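Local coordinates for dihydroneopterin triphosphate diphosphatase (Escherichia coli O157:H7, PDB 5U7F), which probably hydrolyses dihydroneopterin triphosphate to dihydroneopterin monophosphate and pyrophosphate in folate biosynthesis, and also acts on nucleoside triphosphates, preferring dATP, at residues 33-38 with 82-87; 45-48 with 54-57; 66-71 with 109-114; 75-80 with 142-147. One frame throughout, in Å; residues are numbered along the deposited sequence.

Contact 1. Residues 33-38 with 82-87; sequences PDFWQS and EIFSHL. With SO4 (sulfate ion), chain B.
Phe35 swings its ring away from its own backbone N (chi1 -166°), while Phe84 keeps CG beside its backbone N and opposite the carbonyl carbon (chi1 -75°); the two settings bring the rings together between residues 33-38 and 82-87. The approach is narrow: CE2 of Phe35 lies 3.5 Å from CE2 of Phe84, in the plane of the Phe84 ring and at its edge. The planes are inclined at 72° with centroids 5.7 Å apart, an oblique pairing that is neither a stack nor a regular T. On the Phe35 ring, Leu87 adds a looser apolar contact, its CD1 standing at the edge 4.5 Å from CD2 of Phe35. Leu87 is placed by a tight turn, since its backbone N bonds to the backbone O of Phe84 at 2.8 Å. The nearest CA atoms, of Phe35 and Phe84, are 11.1 Å apart, so side chains make the contact. At the far end of 82-87, the backbone N of Glu82 donates an almost straight bond to O3 of a sulfate, which Arg97 and Trp136 also hold. Phe35 further packs against Arg29 and Ser135, both probable substrate ligands, and residues 82-84 belong to the predicted substrate site. The oblique aromatic pair therefore sits in the wall of what is probably the substrate pocket of this Nudix hydrolase.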
loop_
_atom_site.group_PDB
_atom_site.type_symbol
_atom_site.label_atom_id
_atom_site.label_comp_id
_atom_site.label_asym_id
_atom_site.label_seq_id
_atom_site.Cartn_x
_atom_site.Cartn_y
_atom_site.Cartn_z
ATOM N N PRO A 33 3.602 -2.059 -15.051
ATOM C CA PRO A 33 2.156 -2.275 -15.270
ATOM C C PRO A 33 1.629 -3.678 -14.907
ATOM O O PRO A 33 0.408 -3.874 -14.840
ATOM C CB PRO A 33 1.998 -2.001 -16.773
ATOM C CG PRO A 33 3.138 -1.063 -17.091
ATOM C CD PRO A 33 4.278 -1.591 -16.277
ATOM N N ASP A 34 2.517 -4.632 -14.645
ATOM C CA ASP A 34 2.111 -5.977 -14.254
ATOM C C ASP A 34 1.953 -6.093 -12.724
ATOM O O ASP A 34 1.499 -7.110 -12.222
ATOM C CB ASP A 34 3.135 -6.992 -14.746
ATOM C CG ASP A 34 3.198 -7.060 -16.264
ATOM O OD1 ASP A 34 2.111 -7.050 -16.897
ATOM O OD2 ASP A 34 4.324 -7.103 -16.813
ATOM N N PHE A 35 2.316 -5.020 -12.034
ATOM C CA PHE A 35 2.417 -4.975 -10.554
ATOM C C PHE A 35 1.186 -4.282 -9.990
ATOM O O PHE A 35 1.118 -3.062 -10.011
ATOM C CB PHE A 35 3.698 -4.240 -10.162
ATOM C CG PHE A 35 4.104 -4.394 -8.729
ATOM C CD1 PHE A 35 3.229 -4.855 -7.752
ATOM C CD2 PHE A 35 5.396 -4.062 -8.360
ATOM C CE1 PHE A 35 3.676 -4.977 -6.423
ATOM C CE2 PHE A 35 5.811 -4.178 -7.078
ATOM C CZ PHE A 35 4.949 -4.631 -6.105
ATOM N N TRP A 36 0.219 -5.066 -9.527
ATOM C CA TRP A 36 -0.891 -4.546 -8.729
ATOM C C TRP A 36 -0.597 -4.609 -7.221
ATOM O O TRP A 36 -0.008 -5.572 -6.731
ATOM C CB TRP A 36 -2.155 -5.307 -9.005
ATOM C CG TRP A 36 -2.583 -5.204 -10.429
ATOM C CD1 TRP A 36 -1.957 -5.745 -11.516
ATOM C CD2 TRP A 36 -3.741 -4.517 -10.926
ATOM N NE1 TRP A 36 -2.666 -5.440 -12.672
ATOM C CE2 TRP A 36 -3.763 -4.692 -12.331
ATOM C CE3 TRP A 36 -4.753 -3.766 -10.323
ATOM C CZ2 TRP A 36 -4.758 -4.137 -13.142
ATOM C CZ3 TRP A 36 -5.760 -3.230 -11.137
ATOM C CH2 TRP A 36 -5.742 -3.417 -12.529
ATOM N N GLN A 37 -1.047 -3.595 -6.508
ATOM C CA GLN A 37 -0.693 -3.435 -5.086
ATOM C C GLN A 37 -1.711 -2.629 -4.331
ATOM O O GLN A 37 -2.508 -1.892 -4.935
ATOM C CB GLN A 37 0.652 -2.743 -4.970
ATOM C CG GLN A 37 0.703 -1.435 -5.702
ATOM C CD GLN A 37 1.833 -0.518 -5.297
ATOM O OE1 GLN A 37 1.900 0.643 -5.742
ATOM N NE2 GLN A 37 2.762 -1.033 -4.495
ATOM N N SER A 38 -1.686 -2.743 -3.006
ATOM C CA SER A 38 -2.324 -1.773 -2.137
ATOM C C SER A 38 -1.474 -0.474 -2.134
ATOM O O SER A 38 -0.491 -0.351 -2.897
ATOM C CB SER A 38 -2.483 -2.358 -0.709
ATOM O OG SER A 38 -2.925 -3.712 -0.756
ATOM N N GLU A 82 13.856 -7.655 -0.213
ATOM C CA GLU A 82 14.755 -7.276 -1.283
ATOM C C GLU A 82 13.977 -6.461 -2.305
ATOM O O GLU A 82 12.883 -6.850 -2.749
ATOM C CB GLU A 82 15.371 -8.511 -1.922
ATOM C CG GLU A 82 16.357 -8.219 -3.078
ATOM C CD GLU A 82 17.756 -7.797 -2.611
ATOM O OE1 GLU A 82 18.091 -8.014 -1.420
ATOM O OE2 GLU A 82 18.524 -7.235 -3.460
ATOM N N ILE A 83 14.536 -5.313 -2.649
ATOM C CA ILE A 83 13.998 -4.458 -3.691
ATOM C C ILE A 83 14.090 -5.195 -5.033
ATOM O O ILE A 83 15.134 -5.742 -5.376
ATOM C CB ILE A 83 14.754 -3.108 -3.735
ATOM C CG1 ILE A 83 14.585 -2.413 -2.388
ATOM C CG2 ILE A 83 14.231 -2.191 -4.869
ATOM C CD1 ILE A 83 15.343 -1.135 -2.175
ATOM N N PHE A 84 12.970 -5.242 -5.759
ATOM C CA PHE A 84 12.978 -5.820 -7.096
ATOM C C PHE A 84 14.108 -5.218 -7.937
ATOM O O PHE A 84 14.272 -4.002 -8.010
ATOM C CB PHE A 84 11.650 -5.596 -7.815
ATOM C CG PHE A 84 10.530 -6.472 -7.335
ATOM C CD1 PHE A 84 10.731 -7.815 -7.093
ATOM C CD2 PHE A 84 9.257 -5.953 -7.192
ATOM C CE1 PHE A 84 9.688 -8.628 -6.684
ATOM C CE2 PHE A 84 8.210 -6.758 -6.786
ATOM C CZ PHE A 84 8.429 -8.100 -6.526
ATOM N N SER A 85 14.851 -6.100 -8.576
ATOM C CA SER A 85 16.031 -5.733 -9.341
ATOM C C SER A 85 15.770 -4.629 -10.325
ATOM O O SER A 85 16.566 -3.714 -10.449
ATOM C CB SER A 85 16.561 -6.942 -10.077
ATOM O OG SER A 85 17.241 -7.812 -9.182
ATOM N N HIS A 86 14.655 -4.732 -11.043
ATOM C CA HIS A 86 14.326 -3.750 -12.067
ATOM C C HIS A 86 13.821 -2.406 -11.501
ATOM O O HIS A 86 13.624 -1.459 -12.266
ATOM C CB HIS A 86 13.283 -4.341 -13.043
ATOM C CG HIS A 86 11.973 -4.699 -12.409
ATOM N ND1 HIS A 86 11.770 -5.884 -11.737
ATOM C CD2 HIS A 86 10.786 -4.045 -12.388
ATOM C CE1 HIS A 86 10.518 -5.940 -11.314
ATOM N NE2 HIS A 86 9.901 -4.838 -11.699
ATOM N N LEU A 87 13.621 -2.304 -10.184
ATOM C CA LEU A 87 13.119 -1.061 -9.588
ATOM C C LEU A 87 14.165 -0.425 -8.678
ATOM O O LEU A 87 13.961 0.669 -8.154
ATOM C CB LEU A 87 11.795 -1.315 -8.810
ATOM C CG LEU A 87 10.607 -1.750 -9.687
ATOM C CD1 LEU A 87 9.327 -1.940 -8.888
ATOM C CD2 LEU A 87 10.340 -0.787 -10.847
HETATM S S SO4 B . 13.363 -11.490 0.403
HETATM O O1 SO4 B . 14.078 -12.403 -0.491
HETATM O O2 SO4 B . 14.335 -10.744 1.192
HETATM O O3 SO4 B . 12.584 -10.565 -0.421
HETATM O O4 SO4 B . 12.486 -12.255 1.282
#

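Contact 2. Residues 45-48 with 54-57; sequences EGET and MREV. With CO (cobalt (II) ion), chain D; CO (cobalt (II) ion), chain E.
Within the Nudix box, the loop-helix-loop signature of this hydrolase family, Glu47 of the loop reaches across to Arg55 on helix 49-61, and Arg55 in turn holds the metal ligand Glu56. Arg55 meets the Glu47 carboxylate side-on, with one nitrogen for each oxygen. NE of Arg55 donates to the syn lone pair of OE1 of Glu47 at 3.1 Å, nearly straight at 169° and in the guanidinium plane. The second bond, from NH2 of Arg55 to OE2 of Glu47, is shorter at 2.6 Å but more bent. Carboxylate and guanidinium are close to coplanar, 23° apart, although the two chains cross at about a right angle; a bend at chi3 of Arg55 (44°) turns the guanidinium to fit. The backbone N of Glu44 also donates to OE2 of Glu47, giving that oxygen a second partner. The remaining guanidinium nitrogen, NH1 of Arg55, bonds OE2 of Glu56 at 2.8 Å, coming from above that carboxylate's plane. This three-residue salt-bridge network fixes the guanidinium in its rotation and puts positive charge beside a metal-bound carboxylate. Glu60 and Glu117 also bind cobalt here. Glu56 bridges two cobalt ions, OE2 lying 2.1 Å from one and OE1 2.1 Å from the other, and a water is shared between the same two ions.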
loop_
_atom_site.group_PDB
_atom_site.type_symbol
_atom_site.label_atom_id
_atom_site.label_comp_id
_atom_site.label_asym_id
_atom_site.label_seq_id
_atom_site.Cartn_x
_atom_site.Cartn_y
_atom_site.Cartn_z
ATOM N N GLU A 45 11.811 12.215 5.385
ATOM C CA GLU A 45 12.548 12.716 6.536
ATOM C C GLU A 45 11.645 13.655 7.353
ATOM O O GLU A 45 10.921 14.489 6.809
ATOM C CB GLU A 45 13.837 13.426 6.093
ATOM C CG GLU A 45 15.101 12.882 6.784
ATOM C CD GLU A 45 16.395 13.195 6.037
ATOM O OE1 GLU A 45 17.081 14.177 6.411
ATOM O OE2 GLU A 45 16.764 12.437 5.101
ATOM N N GLY A 46 11.664 13.484 8.664
ATOM C CA GLY A 46 10.844 14.299 9.537
ATOM C C GLY A 46 9.402 13.869 9.753
ATOM O O GLY A 46 8.736 14.459 10.593
ATOM N N GLU A 47 8.912 12.865 9.025
ATOM C CA GLU A 47 7.562 12.362 9.270
ATOM C C GLU A 47 7.589 10.941 9.844
ATOM O O GLU A 47 8.548 10.187 9.695
ATOM C CB GLU A 47 6.685 12.440 7.978
ATOM C CG GLU A 47 6.906 11.355 6.925
ATOM C CD GLU A 47 6.044 11.495 5.631
ATOM O OE1 GLU A 47 4.945 12.111 5.655
ATOM O OE2 GLU A 47 6.480 10.967 4.577
ATOM N N THR A 48 6.513 10.592 10.534
ATOM C CA THR A 48 6.390 9.272 11.115
ATOM C C THR A 48 5.705 8.358 10.129
ATOM O O THR A 48 5.127 8.837 9.179
ATOM C CB THR A 48 5.571 9.288 12.380
ATOM O OG1 THR A 48 4.213 9.667 12.058
ATOM C CG2 THR A 48 6.178 10.253 13.423
ATOM N N MET A 54 -1.131 8.163 6.138
ATOM C CA MET A 54 -2.259 9.054 5.891
ATOM C C MET A 54 -1.986 9.917 4.661
ATOM O O MET A 54 -2.887 10.127 3.846
ATOM C CB MET A 54 -2.544 9.931 7.103
ATOM C CG MET A 54 -3.436 9.250 8.128
ATOM S SD MET A 54 -4.155 10.426 9.285
ATOM C CE MET A 54 -2.697 11.349 9.796
ATOM N N ARG A 55 -0.741 10.369 4.496
ATOM C CA ARG A 55 -0.420 11.251 3.386
ATOM C C ARG A 55 -0.541 10.523 2.059
ATOM O O ARG A 55 -1.149 11.039 1.135
ATOM C CB ARG A 55 0.969 11.837 3.516
ATOM C CG ARG A 55 1.363 12.697 2.303
ATOM C CD ARG A 55 2.746 13.192 2.372
ATOM N NE ARG A 55 3.677 12.151 2.805
ATOM C CZ ARG A 55 4.162 11.199 2.021
ATOM N NH1 ARG A 55 3.839 11.155 0.725
ATOM N NH2 ARG A 55 4.993 10.298 2.532
ATOM N N GLU A 56 0.065 9.341 1.956
ATOM C CA GLU A 56 0.020 8.554 0.736
ATOM C C GLU A 56 -1.413 8.135 0.381
ATOM O O GLU A 56 -1.765 8.024 -0.780
ATOM C CB GLU A 56 0.905 7.327 0.886
ATOM C CG GLU A 56 2.375 7.668 0.969
ATOM C CD GLU A 56 3.014 8.066 -0.388
ATOM O OE1 GLU A 56 2.403 7.765 -1.419
ATOM O OE2 GLU A 56 4.135 8.648 -0.402
ATOM N N VAL A 57 -2.245 7.897 1.383
ATOM C CA VAL A 57 -3.613 7.501 1.099
ATOM C C VAL A 57 -4.344 8.692 0.464
ATOM O O VAL A 57 -5.096 8.516 -0.498
ATOM C CB VAL A 57 -4.340 7.005 2.362
ATOM C CG1 VAL A 57 -5.858 6.922 2.130
ATOM C CG2 VAL A 57 -3.777 5.636 2.763
HETATM CO CO CO D . 5.682 9.000 -1.811
HETATM CO CO CO E . 2.970 7.619 -3.395
HETATM O O HOH W 1 5.107 11.083 -1.803
HETATM O O HOH W 2 7.366 9.586 -3.240
HETATM O O HOH W 3 4.323 8.977 -3.295
HETATM O O HOH W 4 7.005 9.198 -0.148
HETATM O O HOH W 5 1.750 9.338 -3.782
#

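Contact 3. Residues 66-71 with 109-114; sequences VAEQLT and HERQIV
A surface salt bridge joins two loops here: Glu68, in the connection from helix 49-61 to strand 72-82, pairs with Arg111, in the connection from strand 97-107 to strand 118-125. The side chains arrive from opposite directions, and the guanidinium presents its end, with NH1 and NH2 each taking one carboxylate oxygen. NH2 of Arg111 lies 2.8 Å from OE1 of Glu68, and NH1 of Arg111 lies 2.7 Å from OE2 of Glu68. Both bonds are nearly straight, and both use syn lone pairs of the carboxylate. With the two groups only 2° from coplanar, this is the classic bidentate, end-on carboxylate-guanidinium pair, in which two parallel bonds hold each flat group against rotation. The Glu68 chain runs extended beyond CG, whereas Arg111 bends at chi3 (79°) to bring its end group round to the acid. Leu70 adds a marginal contact, its CD1 4.4 Å from NH2 of Arg111. Glu68 is the third residue of a type I beta turn from Val66 to Gln69, closed by the backbone bond from N of Gln69 to O of Val66. Ile63 touches Glu68, Leu70 and Arg111, so it meets both partners of the bridge. Leu70 packs on Leu105 and Leu107 of strand 97-107, and the backbone O of Arg111 accepts from Trp123 of strand 118-125.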
loop_
_atom_site.group_PDB
_atom_site.type_symbol
_atom_site.label_atom_id
_atom_site.label_comp_id
_atom_site.label_asym_id
_atom_site.label_seq_id
_atom_site.Cartn_x
_atom_site.Cartn_y
_atom_site.Cartn_z
ATOM N N VAL A 66 -8.755 12.002 8.007
ATOM C CA VAL A 66 -9.145 12.870 9.115
ATOM C C VAL A 66 -10.548 13.394 8.890
ATOM O O VAL A 66 -11.422 13.254 9.748
ATOM C CB VAL A 66 -8.182 14.059 9.273
ATOM C CG1 VAL A 66 -8.650 15.014 10.393
ATOM C CG2 VAL A 66 -6.786 13.550 9.528
ATOM N N ALA A 67 -10.764 13.982 7.716
ATOM C CA ALA A 67 -12.038 14.617 7.408
ATOM C C ALA A 67 -13.184 13.602 7.380
ATOM O O ALA A 67 -14.261 13.868 7.913
ATOM C CB ALA A 67 -11.939 15.339 6.108
ATOM N N GLU A 68 -12.941 12.428 6.806
ATOM C CA GLU A 68 -13.961 11.377 6.741
ATOM C C GLU A 68 -14.115 10.619 8.049
ATOM O O GLU A 68 -14.896 9.681 8.123
ATOM C CB GLU A 68 -13.633 10.355 5.655
ATOM C CG GLU A 68 -13.811 10.830 4.223
ATOM C CD GLU A 68 -14.034 9.675 3.255
ATOM O OE1 GLU A 68 -14.625 8.650 3.665
ATOM O OE2 GLU A 68 -13.633 9.789 2.076
ATOM N N GLN A 69 -13.336 10.992 9.056
ATOM C CA GLN A 69 -13.357 10.304 10.345
ATOM C C GLN A 69 -13.185 8.792 10.200
ATOM O O GLN A 69 -13.749 8.008 10.960
ATOM C CB GLN A 69 -14.662 10.616 11.078
ATOM C CG GLN A 69 -15.251 11.964 10.692
ATOM C CD GLN A 69 -16.149 12.547 11.748
ATOM O OE1 GLN A 69 -16.057 12.198 12.929
ATOM N NE2 GLN A 69 -17.032 13.453 11.327
ATOM N N LEU A 70 -12.393 8.385 9.219
ATOM C CA LEU A 70 -12.057 6.984 9.068
ATOM C C LEU A 70 -10.918 6.704 10.031
ATOM O O LEU A 70 -10.288 7.630 10.525
ATOM C CB LEU A 70 -11.659 6.656 7.624
ATOM C CG LEU A 70 -12.701 7.002 6.564
ATOM C CD1 LEU A 70 -12.068 7.094 5.197
ATOM C CD2 LEU A 70 -13.838 5.978 6.534
ATOM N N THR A 71 -10.655 5.430 10.273
ATOM C CA THR A 71 -9.640 5.024 11.241
ATOM C C THR A 71 -8.510 4.231 10.569
ATOM O O THR A 71 -8.704 3.109 10.084
ATOM C CB THR A 71 -10.271 4.185 12.367
ATOM O OG1 THR A 71 -11.424 4.871 12.879
ATOM C CG2 THR A 71 -9.274 3.962 13.491
ATOM N N HIS A 109 -17.882 0.807 2.584
ATOM C CA HIS A 109 -18.346 0.199 1.343
ATOM C C HIS A 109 -17.268 0.333 0.268
ATOM O O HIS A 109 -16.409 1.211 0.348
ATOM C CB HIS A 109 -19.637 0.868 0.828
ATOM C CG HIS A 109 -20.773 0.877 1.816
ATOM N ND1 HIS A 109 -21.616 -0.199 1.995
ATOM C CD2 HIS A 109 -21.199 1.835 2.673
ATOM C CE1 HIS A 109 -22.516 0.097 2.918
ATOM N NE2 HIS A 109 -22.285 1.324 3.349
ATOM N N GLU A 110 -17.336 -0.512 -0.747
ATOM C CA GLU A 110 -16.557 -0.279 -1.960
ATOM C C GLU A 110 -16.971 1.104 -2.463
ATOM O O GLU A 110 -18.101 1.553 -2.208
ATOM C CB GLU A 110 -16.790 -1.379 -3.006
ATOM C CG GLU A 110 -16.452 -2.752 -2.449
ATOM C CD GLU A 110 -16.672 -3.880 -3.418
ATOM O OE1 GLU A 110 -16.914 -3.628 -4.614
ATOM O OE2 GLU A 110 -16.599 -5.046 -2.973
ATOM N N ARG A 111 -16.048 1.817 -3.094
ATOM C CA ARG A 111 -16.380 3.100 -3.704
ATOM C C ARG A 111 -15.574 3.336 -4.955
ATOM O O ARG A 111 -14.649 2.601 -5.290
ATOM C CB ARG A 111 -16.141 4.261 -2.736
ATOM C CG ARG A 111 -14.683 4.452 -2.363
ATOM C CD ARG A 111 -14.398 5.767 -1.677
ATOM N NE ARG A 111 -14.780 5.735 -0.269
ATOM C CZ ARG A 111 -14.552 6.721 0.590
ATOM N NH1 ARG A 111 -13.927 7.822 0.192
ATOM N NH2 ARG A 111 -14.945 6.597 1.856
ATOM N N GLN A 112 -15.909 4.433 -5.600
ATOM C CA GLN A 112 -15.302 4.818 -6.847
ATOM C C GLN A 112 -14.037 5.582 -6.489
ATOM O O GLN A 112 -14.097 6.509 -5.693
ATOM C CB GLN A 112 -16.301 5.653 -7.658
ATOM C CG GLN A 112 -17.730 5.007 -7.757
ATOM C CD GLN A 112 -18.611 5.114 -6.472
ATOM O OE1 GLN A 112 -18.364 5.942 -5.578
ATOM N NE2 GLN A 112 -19.638 4.256 -6.388
ATOM N N ILE A 113 -12.890 5.163 -7.033
ATOM C CA ILE A 113 -11.593 5.714 -6.667
ATOM C C ILE A 113 -10.975 6.594 -7.758
ATOM O O ILE A 113 -10.851 6.178 -8.906
ATOM C CB ILE A 113 -10.573 4.561 -6.337
ATOM C CG1 ILE A 113 -11.078 3.674 -5.194
ATOM C CG2 ILE A 113 -9.182 5.113 -5.992
ATOM C CD1 ILE A 113 -11.247 4.396 -3.892
ATOM N N VAL A 114 -10.575 7.797 -7.367
ATOM C CA VAL A 114 -9.748 8.657 -8.189
ATOM C C VAL A 114 -8.295 8.516 -7.791
ATOM O O VAL A 114 -7.931 8.819 -6.655
ATOM C CB VAL A 114 -10.179 10.114 -8.054
ATOM C CG1 VAL A 114 -9.258 11.018 -8.845
ATOM C CG2 VAL A 114 -11.613 10.256 -8.524
#

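Contact 4. Residues 75-80 with 142-147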
loop_
_atom_site.group_PDB
_atom_site.type_symbol
_atom_site.label_atom_id
_atom_site.label_comp_id
_atom_site.label_asym_id
_atom_site.label_seq_id
_atom_site.Cartn_x
_atom_site.Cartn_y
_atom_site.Cartn_z
ATOM N N CYS A 75 -1.051 -1.909 12.040
ATOM C CA CYS A 75 -1.059 -3.364 12.178
ATOM C C CYS A 75 0.028 -3.907 13.122
ATOM O O CYS A 75 0.058 -5.102 13.397
ATOM C CB CYS A 75 -0.875 -4.007 10.811
ATOM S SG CYS A 75 -2.252 -3.754 9.680
ATOM N N GLN A 76 0.916 -3.033 13.583
ATOM C CA GLN A 76 2.062 -3.414 14.410
ATOM C C GLN A 76 2.825 -4.577 13.783
ATOM O O GLN A 76 3.089 -5.596 14.429
ATOM C CB GLN A 76 1.614 -3.760 15.844
ATOM C CG GLN A 76 1.109 -2.562 16.665
ATOM C CD GLN A 76 1.002 -2.883 18.161
ATOM O OE1 GLN A 76 1.304 -3.998 18.589
ATOM N NE2 GLN A 76 0.579 -1.903 18.958
ATOM N N ARG A 77 3.178 -4.402 12.510
ATOM C CA ARG A 77 4.047 -5.320 11.798
ATOM C C ARG A 77 4.986 -4.539 10.882
ATOM O O ARG A 77 4.588 -3.557 10.245
ATOM C CB ARG A 77 3.228 -6.337 11.000
ATOM C CG ARG A 77 2.461 -7.322 11.916
ATOM C CD ARG A 77 2.547 -8.773 11.460
ATOM N NE ARG A 77 3.907 -9.141 11.080
ATOM C CZ ARG A 77 4.219 -10.058 10.168
ATOM N NH1 ARG A 77 3.265 -10.724 9.525
ATOM N NH2 ARG A 77 5.495 -10.311 9.899
ATOM N N THR A 78 6.238 -4.982 10.860
ATOM C CA THR A 78 7.281 -4.434 9.992
ATOM C C THR A 78 8.031 -5.618 9.387
ATOM O O THR A 78 8.415 -6.556 10.105
ATOM C CB THR A 78 8.266 -3.527 10.767
ATOM O OG1 THR A 78 7.611 -2.336 11.196
ATOM C CG2 THR A 78 9.438 -3.114 9.913
ATOM N N VAL A 79 8.241 -5.589 8.071
ATOM C CA VAL A 79 9.028 -6.612 7.394
ATOM C C VAL A 79 10.106 -5.930 6.575
ATOM O O VAL A 79 10.029 -4.726 6.345
ATOM C CB VAL A 79 8.158 -7.485 6.495
ATOM C CG1 VAL A 79 7.163 -8.282 7.348
ATOM C CG2 VAL A 79 7.459 -6.605 5.472
ATOM N N GLU A 80 11.092 -6.707 6.145
ATOM C CA GLU A 80 12.182 -6.222 5.304
ATOM C C GLU A 80 12.306 -7.147 4.101
ATOM O O GLU A 80 12.237 -8.361 4.229
ATOM C CB GLU A 80 13.484 -6.166 6.085
ATOM C CG GLU A 80 14.636 -5.601 5.275
ATOM C CD GLU A 80 15.988 -5.756 5.965
ATOM O OE1 GLU A 80 16.177 -5.167 7.055
ATOM O OE2 GLU A 80 16.864 -6.472 5.417
ATOM N N ILE A 142 -2.527 -8.845 3.287
ATOM C CA ILE A 142 -3.923 -9.119 2.911
ATOM C C ILE A 142 -4.382 -10.391 3.649
ATOM O O ILE A 142 -5.466 -10.433 4.253
ATOM C CB ILE A 142 -4.063 -9.257 1.378
ATOM C CG1 ILE A 142 -3.816 -7.904 0.715
ATOM C CG2 ILE A 142 -5.492 -9.778 0.978
ATOM C CD1 ILE A 142 -3.682 -7.990 -0.820
ATOM N N GLU A 143 -3.537 -11.412 3.644
ATOM C CA GLU A 143 -3.896 -12.701 4.241
ATOM C C GLU A 143 -4.119 -12.579 5.735
ATOM O O GLU A 143 -5.097 -13.122 6.284
ATOM C CB GLU A 143 -2.836 -13.764 3.958
ATOM C CG GLU A 143 -2.753 -14.159 2.470
ATOM C CD GLU A 143 -1.620 -15.131 2.113
ATOM O OE1 GLU A 143 -0.547 -15.121 2.761
ATOM O OE2 GLU A 143 -1.797 -15.900 1.138
ATOM N N GLN A 144 -3.267 -11.825 6.398
ATOM C CA GLN A 144 -3.313 -11.796 7.844
ATOM C C GLN A 144 -4.295 -10.779 8.415
ATOM O O GLN A 144 -4.742 -10.947 9.552
ATOM C CB GLN A 144 -1.901 -11.547 8.385
ATOM C CG GLN A 144 -0.982 -12.712 8.096
ATOM C CD GLN A 144 0.414 -12.510 8.682
ATOM O OE1 GLN A 144 0.781 -11.393 9.064
ATOM N NE2 GLN A 144 1.195 -13.591 8.755
ATOM N N PHE A 145 -4.653 -9.739 7.659
ATOM C CA PHE A 145 -5.455 -8.660 8.230
ATOM C C PHE A 145 -6.775 -8.415 7.519
ATOM O O PHE A 145 -7.625 -7.709 8.046
ATOM C CB PHE A 145 -4.635 -7.373 8.269
ATOM C CG PHE A 145 -3.542 -7.397 9.306
ATOM C CD1 PHE A 145 -3.793 -7.004 10.621
ATOM C CD2 PHE A 145 -2.284 -7.854 8.988
ATOM C CE1 PHE A 145 -2.788 -7.053 11.590
ATOM C CE2 PHE A 145 -1.279 -7.892 9.948
ATOM C CZ PHE A 145 -1.532 -7.501 11.244
ATOM N N VAL A 146 -6.970 -9.012 6.354
ATOM C CA VAL A 146 -8.287 -8.966 5.707
ATOM C C VAL A 146 -8.978 -10.305 5.838
ATOM O O VAL A 146 -10.100 -10.394 6.353
ATOM C CB VAL A 146 -8.210 -8.601 4.205
ATOM C CG1 VAL A 146 -9.637 -8.607 3.598
ATOM C CG2 VAL A 146 -7.571 -7.233 4.052
ATOM N N ILE A 147 -8.313 -11.343 5.363
ATOM C CA ILE A 147 -8.855 -12.694 5.422
ATOM C C ILE A 147 -8.984 -13.191 6.864
ATOM O O ILE A 147 -10.045 -13.685 7.258
ATOM C CB ILE A 147 -7.983 -13.679 4.616
ATOM C CG1 ILE A 147 -7.931 -13.245 3.161
ATOM C CG2 ILE A 147 -8.513 -15.101 4.727
ATOM C CD1 ILE A 147 -7.017 -14.078 2.265
#
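Cys75 points into the interface, and from CB outward its side chain lies over one face of the Phe145 ring. CB approaches CZ of Phe145 to 3.6 Å and makes a CH-pi contact. SG, one bond further, stands above the ring centre, 3.8 Å from the centroid and 12° off the ring normal, a sulfur-aromatic contact. Keeping SG beside the backbone N (chi1 -67°) lays the CB-SG bond over the ring, and SG is tied to Cys104 of the adjacent strand 97-107 by a disulfide. The same ring is met at its edge by Arg77, whose CG lies 4.1 Å from CZ of Phe145. Bends at chi2 and chi3 carry Arg77 on past the phenyl group toward Gln144, where NH1 makes a weak, bent 2.6 Å bond to Gln144 OE1. The stronger partner of Arg77 NH1 is OE1 of Gln140, one helical turn earlier. The helix widens where O of Ile142 accepts from N of both Val146 and Ile147, a pi-type turn. Strand 75-80 and helix 142-147 run antiparallel, at 175°, with axes 11.2 Å apart; helix 136-147 packs on the mixed Nudix sheet, Ile142 and Val146 on strands 10-18 and 23-29, Phe145 on outermost strand 72-82.

How the contacts relate
Contact 2 holds Glu56, one of the metal ligands, and contact 1 lies at the predicted substrate site; their centres are about 21 Å apart, and the side chain of Phe35 in contact 1 lies about 10 Å from a cobalt ion. Contacts 1 and 4 share strand 72-82 and its continuation, so residues 75-80 run directly toward 82-87; the centres of contacts 1 and 4 are about 18 Å apart. Contact 3, away from the annotated sites, touches contact 2 where Met54 SD, on helix 49-61, packs on Val66 CG2 of the loop at 4.1 Å. Contacts 1 and 3 lie on opposite sides of the chain's centre, their centres about 26 Å apart, and loop 66-71 leads into the strand of contact 4.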